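Local coordinates for enoyl-CoA hydratase/isomerase family protein (Mycobacterium tuberculosis, PDB 4FN7) that probably catalyses the hydration of unsaturated acyl-CoA thioesters in lipid metabolism, as a member of the enoyl-CoA hydratase/isomerase (crotonase) family, at residues A[97-102]-A[183-188]. Numbering follows the deposited sequence.
Sequences VMACTG and VVVSRA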
loop_
_atom_site.group_PDB
_atom_site.type_symbol
_atom_site.label_atom_id
_atom_site.label_comp_id
_atom_site.label_asym_id
_atom_site.label_seq_id
_atom_site.Cartn_x
_atom_site.Cartn_y
_atom_site.Cartn_z
ATOM N N VAL A 97 19.913 -4.734 -7.854
ATOM C CA VAL A 97 19.980 -3.428 -7.208
ATOM C C VAL A 97 20.121 -2.345 -8.254
ATOM O O VAL A 97 21.004 -2.406 -9.101
ATOM C CB VAL A 97 21.157 -3.339 -6.210
ATOM C CG1 VAL A 97 21.146 -1.995 -5.492
ATOM C CG2 VAL A 97 21.079 -4.474 -5.205
ATOM N N MET A 98 19.235 -1.353 -8.192
ATOM C CA MET A 98 19.266 -0.249 -9.135
ATOM C C MET A 98 20.023 0.926 -8.548
ATOM O O MET A 98 19.718 1.374 -7.446
ATOM C CB MET A 98 17.846 0.198 -9.486
ATOM C CG MET A 98 16.991 -0.881 -10.096
ATOM S SD MET A 98 17.577 -1.327 -11.732
ATOM C CE MET A 98 16.384 -2.598 -12.172
ATOM N N ALA A 99 21.003 1.418 -9.300
ATOM C CA ALA A 99 21.696 2.659 -8.986
ATOM C C ALA A 99 21.092 3.765 -9.837
ATOM O O ALA A 99 21.461 3.944 -10.999
ATOM C CB ALA A 99 23.181 2.525 -9.272
ATOM N N CYS A 100 20.138 4.483 -9.254
ATOM C CA CYS A 100 19.452 5.559 -9.943
ATOM C C CYS A 100 20.339 6.799 -9.931
ATOM O O CYS A 100 20.361 7.545 -8.955
ATOM C CB CYS A 100 18.129 5.835 -9.240
ATOM S SG CYS A 100 16.988 6.841 -10.176
ATOM N N THR A 101 21.078 7.005 -11.019
ATOM C CA THR A 101 22.172 7.971 -11.053
ATOM C C THR A 101 21.737 9.319 -11.620
ATOM O O THR A 101 22.541 10.241 -11.774
ATOM C CB THR A 101 23.339 7.413 -11.885
ATOM O OG1 THR A 101 22.833 6.883 -13.117
ATOM C CG2 THR A 101 24.044 6.297 -11.124
ATOM N N GLY A 102 20.452 9.411 -11.931
ATOM C CA GLY A 102 19.835 10.639 -12.387
ATOM C C GLY A 102 18.349 10.375 -12.460
ATOM O O GLY A 102 17.852 9.398 -11.908
ATOM N N VAL A 183 27.953 8.695 -4.058
ATOM C CA VAL A 183 28.011 7.329 -3.540
ATOM C C VAL A 183 26.809 6.465 -3.923
ATOM O O VAL A 183 26.665 5.357 -3.419
ATOM C CB VAL A 183 28.227 7.276 -2.006
ATOM C CG1 VAL A 183 29.557 7.916 -1.628
ATOM C CG2 VAL A 183 27.073 7.938 -1.273
ATOM N N VAL A 184 25.949 6.952 -4.816
ATOM C CA VAL A 184 24.814 6.137 -5.267
ATOM C C VAL A 184 25.290 4.787 -5.815
ATOM O O VAL A 184 24.797 3.738 -5.415
ATOM C CB VAL A 184 23.936 6.882 -6.305
ATOM C CG1 VAL A 184 22.957 5.922 -7.003
ATOM C CG2 VAL A 184 23.181 8.027 -5.631
ATOM N N VAL A 185 26.270 4.818 -6.710
ATOM C CA VAL A 185 26.742 3.588 -7.332
ATOM C C VAL A 185 27.465 2.694 -6.331
ATOM O O VAL A 185 27.195 1.498 -6.252
ATOM C CB VAL A 185 27.641 3.879 -8.549
ATOM C CG1 VAL A 185 28.281 2.592 -9.059
ATOM C CG2 VAL A 185 26.822 4.556 -9.643
ATOM N N SER A 186 28.378 3.267 -5.555
ATOM C CA SER A 186 29.131 2.447 -4.611
ATOM C C SER A 186 28.211 1.852 -3.545
ATOM O O SER A 186 28.388 0.710 -3.126
ATOM C CB SER A 186 30.295 3.226 -3.984
ATOM O OG SER A 186 29.837 4.362 -3.284
ATOM N N ARG A 187 27.205 2.612 -3.131
ATOM C CA ARG A 187 26.244 2.103 -2.165
ATOM C C ARG A 187 25.400 0.983 -2.782
ATOM O O ARG A 187 25.134 -0.029 -2.136
ATOM C CB ARG A 187 25.365 3.230 -1.627
ATOM C CG ARG A 187 24.260 2.763 -0.719
ATOM C CD ARG A 187 24.769 2.004 0.502
ATOM N NE ARG A 187 23.631 1.366 1.145
ATOM C CZ ARG A 187 23.636 0.155 1.684
ATOM N NH1 ARG A 187 24.744 -0.574 1.701
ATOM N NH2 ARG A 187 22.520 -0.323 2.216
ATOM N N ALA A 188 24.985 1.160 -4.032
ATOM C CA ALA A 188 24.268 0.103 -4.742
ATOM C C ALA A 188 25.100 -1.181 -4.804
ATOM O O ALA A 188 24.577 -2.274 -4.587
ATOM C CB ALA A 188 23.874 0.559 -6.151
#
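Val97 meets Ala188 through one methyl branch: CG1, anti to the backbone N (chi1 -177°), lies 3.8 Å from Ala188 CB and 3.6 Å from Ala188 O. Met98 points away from the helix. Ala99 sits at the centre of the contact. Its CB is 3.8 Å from Ala188 CB and also touches Val184 CG1 and Val185 CG2, so Val184, Val185 and Ala188, at positions i, i+1 and i+4 of the helix, all meet this one methyl. Two alanines facing each other are consistent with the 7.7 Å approach between the axes of strand 97-100 and helix 184-188, which run antiparallel at 172°. At Cys100 the side chain points away, and Val184 CG1 lies against the backbone, 3.6 Å from Cys100 O. Thr101 divides its two branches: CG2 lies 3.6 Å from Val185 CG2, the two side chains crossing at a slant, while OG1 hydrogen-bonds to Asn54 O. The contacts between the segments are all van der Waals, and six of the eight touching residues are buried. In the crotonase fold this packs the start of helix 184-195 against one face of the central sheet, where strand 96-100 runs parallel between strands 48-52 and 117-120; Ala188 also reaches Val50, and Met98 and Cys100, whose CB atoms point away from helix 184-195, touch Leu112 of helix 107-112.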